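Local coordinates for protein methylocystis parvus OBBP MbnE (Methylocystis parvus OBBP, PDB 5ICQ) that probably binds the copper-chelating peptide methanobactin in the periplasm, as a solute-binding protein of family 5 that serves its uptake, at residues K334-F346 with M417-C430. Sequence-based numbering, arbitrary orientation.
Sequences KDARLREAFGMMF and MARRALDLLAAAGC
Ala341 and Ala421 bring helices 336-343 and 417-427 together, with their CA atoms 4.4 Å apart. The helices run antiparallel, at 169°, and their axes approach to 8.5 Å. With only methyl side chains at Ala341 and Ala421, the two backbones can come this close.

The apolar contacts spread from this point. Ala341 CB meets Leu425 CG at 3.6 Å and also rests on Leu424 CB. Leu425 CD2 lies against Leu338 CG and touches Phe342 CE1. Leu424 divides its two methyls: CD2 faces Arg337 CB, and CD1 reaches Glu340 CG and Met344 CE. The Met344 chain is extended beyond CG (chi2 177°, chi3 180°), which carries its sulfur to the backbone of Ala421 and its CE to Leu424. Met417 crosses it at about a right angle, with CE 3.6 Å from Met344 CB. Met345 is folded instead, and its SD sits by Ala421 CB.

Polar contacts gather where helix 336-343 begins and helix 417-427 ends. Asp335 is the N-cap: its OD1 accepts from Arg337 N at 2.9 Å. Arg337 also grips this carboxylate side-on, NE to OD1 and NH2 to OD2, the latter at 2.8 Å. One face of the guanidinium lies over Ala427 O and Ala428 CA. A water donates to both Asp335 OD2 and Ala428 O, bridging the segments. With an alanine at Asp335, the Arg337 guanidinium would probably lose its carboxylate mate, the helix start its side-chain cap, and the bridging water one of its two acceptors. A Schellman motif with Gly429 at C' closes helix 417-427.

Around the pair, Glu340 forms a salt bridge with Arg395. Phe342 packs edge-to-face with Phe444 and touches strand 322-326, while Cys430 touches strand 437-439. Through Phe342 and Cys430, the two segments pack against the mixed sheet to which both strands belong.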
loop_
_atom_site.group_PDB
_atom_site.type_symbol
_atom_site.label_atom_id
_atom_site.label_comp_id
_atom_site.label_asym_id
_atom_site.label_seq_id
_atom_site.Cartn_x
_atom_site.Cartn_y
_atom_site.Cartn_z
ATOM N N LYS A 334 -22.971 -16.040 -8.336
ATOM C CA LYS A 334 -22.763 -15.517 -9.682
ATOM C C LYS A 334 -23.592 -14.276 -9.988
ATOM O O LYS A 334 -23.250 -13.538 -10.916
ATOM C CB LYS A 334 -23.056 -16.609 -10.714
ATOM C CG LYS A 334 -21.896 -17.594 -10.827
ATOM C CD LYS A 334 -22.041 -18.527 -12.008
ATOM C CE LYS A 334 -20.846 -19.462 -12.086
ATOM N NZ LYS A 334 -20.910 -20.341 -13.286
ATOM N N ASP A 335 -24.659 -14.015 -9.239
ATOM C CA ASP A 335 -25.584 -12.927 -9.566
ATOM C C ASP A 335 -25.236 -11.681 -8.745
ATOM O O ASP A 335 -25.291 -11.713 -7.512
ATOM C CB ASP A 335 -27.024 -13.377 -9.318
ATOM C CG ASP A 335 -28.068 -12.414 -9.910
ATOM O OD1 ASP A 335 -27.846 -11.193 -9.926
ATOM O OD2 ASP A 335 -29.127 -12.894 -10.359
ATOM N N ALA A 336 -24.901 -10.577 -9.429
ATOM C CA ALA A 336 -24.519 -9.355 -8.712
ATOM C C ALA A 336 -25.651 -8.829 -7.838
ATOM O O ALA A 336 -25.398 -8.120 -6.853
ATOM C CB ALA A 336 -24.076 -8.260 -9.690
ATOM N N ARG A 337 -26.902 -9.126 -8.204
ATOM C CA ARG A 337 -28.039 -8.667 -7.409
ATOM C C ARG A 337 -28.087 -9.384 -6.070
ATOM O O ARG A 337 -28.415 -8.772 -5.042
ATOM C CB ARG A 337 -29.353 -8.895 -8.170
ATOM C CG ARG A 337 -29.528 -8.032 -9.418
ATOM C CD ARG A 337 -30.712 -8.507 -10.254
ATOM N NE ARG A 337 -30.513 -9.865 -10.764
ATOM C CZ ARG A 337 -31.314 -10.453 -11.648
ATOM N NH1 ARG A 337 -32.367 -9.798 -12.129
ATOM N NH2 ARG A 337 -31.069 -11.693 -12.048
ATOM N N LEU A 338 -27.786 -10.686 -6.068
ATOM C CA LEU A 338 -27.702 -11.409 -4.796
ATOM C C LEU A 338 -26.522 -10.928 -3.960
ATOM O O LEU A 338 -26.628 -10.825 -2.733
ATOM C CB LEU A 338 -27.608 -12.922 -5.047
ATOM C CG LEU A 338 -27.503 -13.830 -3.805
ATOM C CD1 LEU A 338 -28.228 -15.157 -4.039
ATOM C CD2 LEU A 338 -26.052 -14.115 -3.423
ATOM N N ARG A 339 -25.372 -10.665 -4.594
ATOM C CA ARG A 339 -24.241 -10.149 -3.833
ATOM C C ARG A 339 -24.582 -8.805 -3.207
ATOM O O ARG A 339 -24.246 -8.558 -2.041
ATOM C CB ARG A 339 -22.992 -10.032 -4.716
ATOM C CG ARG A 339 -22.608 -11.376 -5.352
ATOM C CD ARG A 339 -21.214 -11.375 -5.987
ATOM N NE ARG A 339 -21.097 -10.438 -7.115
ATOM C CZ ARG A 339 -21.166 -10.780 -8.396
ATOM N NH1 ARG A 339 -21.428 -12.051 -8.740
ATOM N NH2 ARG A 339 -20.999 -9.860 -9.339
ATOM N N GLU A 340 -25.236 -7.919 -3.968
ATOM C CA GLU A 340 -25.656 -6.635 -3.403
ATOM C C GLU A 340 -26.598 -6.837 -2.222
ATOM O O GLU A 340 -26.450 -6.191 -1.174
ATOM C CB GLU A 340 -26.324 -5.757 -4.468
ATOM C CG GLU A 340 -26.895 -4.468 -3.852
ATOM C CD GLU A 340 -27.364 -3.436 -4.869
ATOM O OE1 GLU A 340 -27.481 -3.757 -6.067
ATOM O OE2 GLU A 340 -27.610 -2.280 -4.455
ATOM N N ALA A 341 -27.582 -7.732 -2.374
ATOM C CA ALA A 341 -28.533 -7.979 -1.292
ATOM C C ALA A 341 -27.844 -8.508 -0.038
ATOM O O ALA A 341 -28.158 -8.079 1.081
ATOM C CB ALA A 341 -29.603 -8.971 -1.755
ATOM N N PHE A 342 -26.919 -9.461 -0.195
ATOM C CA PHE A 342 -26.221 -9.978 0.975
ATOM C C PHE A 342 -25.414 -8.880 1.649
ATOM O O PHE A 342 -25.321 -8.829 2.883
ATOM C CB PHE A 342 -25.301 -11.140 0.593
ATOM C CG PHE A 342 -25.989 -12.470 0.499
ATOM C CD1 PHE A 342 -27.333 -12.563 0.163
ATOM C CD2 PHE A 342 -25.280 -13.643 0.757
ATOM C CE1 PHE A 342 -27.955 -13.808 0.070
ATOM C CE2 PHE A 342 -25.893 -14.885 0.666
ATOM C CZ PHE A 342 -27.235 -14.968 0.319
ATOM N N GLY A 343 -24.839 -7.981 0.852
ATOM C CA GLY A 343 -24.069 -6.884 1.409
ATOM C C GLY A 343 -24.896 -5.966 2.283
ATOM O O GLY A 343 -24.380 -5.384 3.237
ATOM N N MET A 344 -26.188 -5.831 1.976
ATOM C CA MET A 344 -27.076 -4.988 2.772
ATOM C C MET A 344 -27.211 -5.470 4.201
ATOM O O MET A 344 -27.625 -4.697 5.073
ATOM C CB MET A 344 -28.473 -4.959 2.160
ATOM C CG MET A 344 -28.567 -4.238 0.851
ATOM S SD MET A 344 -30.257 -4.374 0.234
ATOM C CE MET A 344 -30.067 -3.443 -1.287
ATOM N N MET A 345 -26.918 -6.735 4.458
ATOM C CA MET A 345 -27.186 -7.288 5.771
ATOM C C MET A 345 -26.025 -7.127 6.739
ATOM O O MET A 345 -26.193 -7.412 7.927
ATOM C CB MET A 345 -27.555 -8.761 5.644
ATOM C CG MET A 345 -28.797 -9.004 4.784
ATOM S SD MET A 345 -30.278 -8.141 5.376
ATOM C CE MET A 345 -30.482 -8.879 7.000
ATOM N N PHE A 346 -24.862 -6.663 6.288
ATOM C CA PHE A 346 -23.754 -6.468 7.219
ATOM C C PHE A 346 -23.998 -5.216 8.054
ATOM O O PHE A 346 -24.167 -4.127 7.505
ATOM C CB PHE A 346 -22.415 -6.350 6.491
ATOM C CG PHE A 346 -21.264 -6.130 7.432
ATOM C CD1 PHE A 346 -20.887 -7.128 8.317
ATOM C CD2 PHE A 346 -20.595 -4.920 7.468
ATOM C CE1 PHE A 346 -19.849 -6.934 9.211
ATOM C CE2 PHE A 346 -19.553 -4.721 8.356
ATOM C CZ PHE A 346 -19.181 -5.728 9.224
ATOM N N MET A 417 -34.319 -2.938 6.063
ATOM C CA MET A 417 -33.107 -3.428 5.416
ATOM C C MET A 417 -33.283 -4.867 4.950
ATOM O O MET A 417 -32.914 -5.216 3.822
ATOM C CB MET A 417 -31.923 -3.323 6.370
ATOM C CG MET A 417 -30.572 -3.229 5.689
ATOM S SD MET A 417 -30.360 -1.696 4.747
ATOM C CE MET A 417 -30.589 -2.258 3.080
ATOM N N ALA A 418 -33.820 -5.725 5.819
ATOM C CA ALA A 418 -34.157 -7.079 5.400
ATOM C C ALA A 418 -35.146 -7.060 4.239
ATOM O O ALA A 418 -35.064 -7.894 3.332
ATOM C CB ALA A 418 -34.713 -7.874 6.585
ATOM N N ARG A 419 -36.088 -6.109 4.242
ATOM C CA ARG A 419 -37.050 -6.026 3.146
ATOM C C ARG A 419 -36.377 -5.617 1.840
ATOM O O ARG A 419 -36.714 -6.140 0.770
ATOM C CB ARG A 419 -38.173 -5.043 3.504
ATOM C CG ARG A 419 -39.035 -4.592 2.337
ATOM C CD ARG A 419 -40.042 -5.647 1.894
ATOM N NE ARG A 419 -40.524 -6.452 3.007
ATOM C CZ ARG A 419 -40.503 -7.781 3.032
ATOM N NH1 ARG A 419 -40.037 -8.460 1.992
ATOM N NH2 ARG A 419 -40.959 -8.435 4.092
ATOM N N ARG A 420 -35.440 -4.669 1.898
ATOM C CA ARG A 420 -34.723 -4.299 0.683
ATOM C C ARG A 420 -33.939 -5.481 0.137
ATOM O O ARG A 420 -33.921 -5.718 -1.079
ATOM C CB ARG A 420 -33.782 -3.131 0.954
ATOM C CG ARG A 420 -34.483 -1.846 1.320
ATOM C CD ARG A 420 -33.446 -0.763 1.625
ATOM N NE ARG A 420 -34.064 0.458 2.126
ATOM C CZ ARG A 420 -33.370 1.492 2.585
ATOM N NH1 ARG A 420 -32.044 1.423 2.612
ATOM N NH2 ARG A 420 -33.997 2.581 3.023
ATOM N N ALA A 421 -33.282 -6.229 1.022
ATOM C CA ALA A 421 -32.511 -7.391 0.590
ATOM C C ALA A 421 -33.410 -8.456 -0.030
ATOM O O ALA A 421 -33.104 -9.002 -1.095
ATOM C CB ALA A 421 -31.731 -7.963 1.773
ATOM N N LEU A 422 -34.527 -8.770 0.625
ATOM C CA LEU A 422 -35.414 -9.811 0.105
ATOM C C LEU A 422 -36.034 -9.413 -1.227
ATOM O O LEU A 422 -36.233 -10.270 -2.099
ATOM C CB LEU A 422 -36.499 -10.125 1.140
ATOM C CG LEU A 422 -35.954 -10.848 2.369
ATOM C CD1 LEU A 422 -36.971 -10.863 3.511
ATOM C CD2 LEU A 422 -35.554 -12.265 1.975
ATOM N N ASP A 423 -36.347 -8.127 -1.416
ATOM C CA ASP A 423 -36.887 -7.699 -2.703
ATOM C C ASP A 423 -35.867 -7.891 -3.815
ATOM O O ASP A 423 -36.211 -8.354 -4.910
ATOM C CB ASP A 423 -37.340 -6.233 -2.643
ATOM C CG ASP A 423 -38.540 -6.023 -1.733
ATOM O OD1 ASP A 423 -39.164 -7.016 -1.305
ATOM O OD2 ASP A 423 -38.860 -4.851 -1.439
ATOM N N LEU A 424 -34.605 -7.535 -3.563
ATOM C CA LEU A 424 -33.556 -7.775 -4.551
ATOM C C LEU A 424 -33.386 -9.262 -4.818
ATOM O O LEU A 424 -33.236 -9.688 -5.972
ATOM C CB LEU A 424 -32.224 -7.191 -4.070
ATOM C CG LEU A 424 -31.632 -5.978 -4.763
ATOM C CD1 LEU A 424 -30.254 -5.695 -4.189
ATOM C CD2 LEU A 424 -31.578 -6.179 -6.276
ATOM N N LEU A 425 -33.351 -10.065 -3.751
ATOM C CA LEU A 425 -33.209 -11.508 -3.911
ATOM C C LEU A 425 -34.354 -12.085 -4.733
ATOM O O LEU A 425 -34.141 -12.958 -5.580
ATOM C CB LEU A 425 -33.122 -12.174 -2.535
ATOM C CG LEU A 425 -31.807 -11.831 -1.817
ATOM C CD1 LEU A 425 -31.869 -12.075 -0.312
ATOM C CD2 LEU A 425 -30.639 -12.616 -2.476
ATOM N N ALA A 426 -35.579 -11.606 -4.498
ATOM C CA ALA A 426 -36.719 -12.074 -5.291
ATOM C C ALA A 426 -36.503 -11.810 -6.777
ATOM O O ALA A 426 -36.786 -12.672 -7.618
ATOM C CB ALA A 426 -38.008 -11.408 -4.793
ATOM N N ALA A 427 -35.958 -10.637 -7.115
ATOM C CA ALA A 427 -35.617 -10.342 -8.503
ATOM C C ALA A 427 -34.541 -11.280 -9.037
ATOM O O ALA A 427 -34.530 -11.594 -10.234
ATOM C CB ALA A 427 -35.171 -8.885 -8.629
ATOM N N ALA A 428 -33.630 -11.737 -8.184
ATOM C CA ALA A 428 -32.637 -12.711 -8.615
ATOM C C ALA A 428 -33.158 -14.135 -8.566
ATOM O O ALA A 428 -32.375 -15.068 -8.762
ATOM C CB ALA A 428 -31.364 -12.594 -7.769
ATOM N N GLY A 429 -34.448 -14.325 -8.309
ATOM C CA GLY A 429 -35.046 -15.644 -8.316
ATOM C C GLY A 429 -34.949 -16.419 -7.023
ATOM O O GLY A 429 -35.184 -17.632 -7.036
ATOM N N CYS A 430 -34.626 -15.764 -5.907
ATOM C CA CYS A 430 -34.467 -16.418 -4.610
ATOM C C CYS A 430 -35.568 -15.954 -3.669
ATOM O O CYS A 430 -35.658 -14.758 -3.364
ATOM C CB CYS A 430 -33.102 -16.103 -4.001
ATOM S SG CYS A 430 -31.776 -16.528 -5.083
HETATM O O HOH W 1 -29.882 -15.538 -9.939
#